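Local structure of putative alpha KG dependent 2,4-D dioxygenase (Burkholderia xenovorans, 5J92) at residues A16-A21 with Q249-S253. The protein binds iron(II) and is probably a 2-oxoglutarate-dependent dioxygenase of the TauD/TfdA family, possibly acting on 2,4-D. Residues are numbered along the deposited sequence; the frame is centred on the assembly and turned at random.
Sequences AHPFIA and QFVYS
Ile20, in the turn that joins strands 12-15 and 21-25, comes nearest to Tyr252 on strand 251-254, their CA atoms 6.6 Å apart, and the two backbones are joined through side chains and a water. Tyr252 carries most of the contact. With CG anti to the backbone N (chi1 164°), its ring reaches along the turn, and the methyl of Ala21 sits over one face, CB 3.7 Å from the ring centroid, in a CH-pi contact. Ala16 meets the far end of the same ring, its CB 3.8 Å from Tyr252 OH, a hydroxyl that also hydrogen-bonds His254 ND1. Ile20 crosses the root of the tyrosine: CG2 packs on Tyr252 CB, while the extended CG1 arm (chi2 174°) carries CD1 to 3.3 Å from Phe250 O. The same methyl rests against one face of the His17 imidazole, toward its rim. The imidazole runs past Tyr252 in the opposite direction and is held at both nitrogens. ND1 accepts the backbone N-H groups of Phe19, nearly straight at 172°, and of Ile20, more bent, both tilted from the ring plane, which ties the turn together; NE2 hydrogen-bonds a water, 2.7 Å away and in the ring plane, that in turn donates to Val251 O. Phe19 lays its ring over His17 CE1 and turns its edge to Gln249, with CZ 3.7 Å from Gln249 O. Strand 149-153 pairs with 251-254, and its Asp153 touches Phe19 and Ile20; Val50 packs on Ile20 and Ala21, Ile52 on Tyr252, so the turn packs the larger mixed sheet against edge strand 251-254 of the three-stranded sheet in this cupin-type fold.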
loop_
_atom_site.group_PDB
_atom_site.type_symbol
_atom_site.label_atom_id
_atom_site.label_comp_id
_atom_site.label_asym_id
_atom_site.label_seq_id
_atom_site.Cartn_x
_atom_site.Cartn_y
_atom_site.Cartn_z
ATOM N N ALA A 16 -17.907 18.921 4.052
ATOM C CA ALA A 16 -17.060 18.321 5.081
ATOM C C ALA A 16 -15.625 18.169 4.611
ATOM O O ALA A 16 -14.732 17.856 5.412
ATOM C CB ALA A 16 -17.609 16.945 5.488
ATOM N N HIS A 17 -15.422 18.341 3.316
ATOM C CA HIS A 17 -14.178 18.245 2.579
ATOM C C HIS A 17 -14.405 19.090 1.336
ATOM O O HIS A 17 -15.556 19.225 0.902
ATOM C CB HIS A 17 -13.872 16.775 2.214
ATOM C CG HIS A 17 -12.584 16.572 1.485
ATOM N ND1 HIS A 17 -12.471 16.733 0.120
ATOM C CD2 HIS A 17 -11.358 16.202 1.925
ATOM C CE1 HIS A 17 -11.224 16.493 -0.246
ATOM N NE2 HIS A 17 -10.530 16.158 0.828
ATOM N N PRO A 18 -13.377 19.719 0.782
ATOM C CA PRO A 18 -13.640 20.612 -0.363
ATOM C C PRO A 18 -14.309 19.911 -1.543
ATOM O O PRO A 18 -15.063 20.556 -2.283
ATOM C CB PRO A 18 -12.246 21.159 -0.716
ATOM C CG PRO A 18 -11.281 20.274 0.011
ATOM C CD PRO A 18 -11.983 19.808 1.241
ATOM N N PHE A 19 -14.090 18.615 -1.744
ATOM C CA PHE A 19 -14.722 18.001 -2.910
ATOM C C PHE A 19 -15.161 16.548 -2.757
ATOM O O PHE A 19 -15.779 16.026 -3.691
ATOM C CB PHE A 19 -13.787 18.134 -4.133
ATOM C CG PHE A 19 -12.370 17.671 -3.898
ATOM C CD1 PHE A 19 -12.047 16.317 -3.928
ATOM C CD2 PHE A 19 -11.345 18.593 -3.712
ATOM C CE1 PHE A 19 -10.733 15.883 -3.748
ATOM C CE2 PHE A 19 -10.028 18.173 -3.525
ATOM C CZ PHE A 19 -9.718 16.807 -3.544
ATOM N N ILE A 20 -14.896 15.877 -1.642
ATOM C CA ILE A 20 -15.268 14.469 -1.490
ATOM C C ILE A 20 -16.598 14.309 -0.766
ATOM O O ILE A 20 -17.413 13.465 -1.141
ATOM C CB ILE A 20 -14.163 13.687 -0.754
ATOM C CG1 ILE A 20 -12.869 13.694 -1.564
ATOM C CG2 ILE A 20 -14.638 12.243 -0.487
ATOM C CD1 ILE A 20 -11.701 13.067 -0.828
ATOM N N ALA A 21 -16.819 15.078 0.300
ATOM C CA ALA A 21 -17.890 14.783 1.237
ATOM C C ALA A 21 -18.597 16.059 1.663
ATOM O O ALA A 21 -17.981 17.122 1.784
ATOM C CB ALA A 21 -17.356 14.059 2.485
ATOM N N GLN A 249 -4.062 13.730 -0.150
ATOM C CA GLN A 249 -4.790 14.767 -0.873
ATOM C C GLN A 249 -6.016 14.235 -1.604
ATOM O O GLN A 249 -6.838 15.042 -2.053
ATOM C CB GLN A 249 -3.850 15.485 -1.852
ATOM C CG GLN A 249 -3.263 14.623 -2.978
ATOM C CD GLN A 249 -1.877 14.078 -2.632
ATOM O OE1 GLN A 249 -1.593 13.766 -1.474
ATOM N NE2 GLN A 249 -1.006 13.968 -3.641
ATOM N N PHE A 250 -6.163 12.910 -1.749
ATOM C CA PHE A 250 -7.326 12.330 -2.404
ATOM C C PHE A 250 -8.276 11.661 -1.418
ATOM O O PHE A 250 -9.249 11.038 -1.849
ATOM C CB PHE A 250 -6.893 11.305 -3.464
ATOM C CG PHE A 250 -5.933 11.846 -4.476
ATOM C CD1 PHE A 250 -6.212 13.022 -5.166
ATOM C CD2 PHE A 250 -4.714 11.214 -4.692
ATOM C CE1 PHE A 250 -5.313 13.522 -6.085
ATOM C CE2 PHE A 250 -3.810 11.704 -5.623
ATOM C CZ PHE A 250 -4.112 12.868 -6.321
ATOM N N VAL A 251 -8.014 11.765 -0.111
ATOM C CA VAL A 251 -8.714 10.975 0.899
ATOM C C VAL A 251 -9.446 11.880 1.883
ATOM O O VAL A 251 -8.912 12.908 2.324
ATOM C CB VAL A 251 -7.739 10.043 1.645
ATOM C CG1 VAL A 251 -8.440 9.375 2.841
ATOM C CG2 VAL A 251 -7.220 8.973 0.657
ATOM N N TYR A 252 -10.682 11.496 2.203
ATOM C CA TYR A 252 -11.453 12.051 3.311
ATOM C C TYR A 252 -11.685 10.942 4.334
ATOM O O TYR A 252 -12.175 9.865 3.983
ATOM C CB TYR A 252 -12.798 12.620 2.825
ATOM C CG TYR A 252 -13.821 12.864 3.924
ATOM C CD1 TYR A 252 -13.648 13.884 4.851
ATOM C CD2 TYR A 252 -14.958 12.070 4.036
ATOM C CE1 TYR A 252 -14.586 14.107 5.849
ATOM C CE2 TYR A 252 -15.904 12.278 5.044
ATOM C CZ TYR A 252 -15.706 13.307 5.944
ATOM O OH TYR A 252 -16.618 13.544 6.949
ATOM N N SER A 253 -11.335 11.207 5.584
ATOM C CA SER A 253 -11.530 10.267 6.683
ATOM C C SER A 253 -12.751 10.697 7.496
ATOM O O SER A 253 -12.771 11.794 8.072
ATOM C CB SER A 253 -10.273 10.208 7.557
ATOM O OG SER A 253 -10.405 9.231 8.585
HETATM O O HOH W 1 -8.121 15.132 1.244
#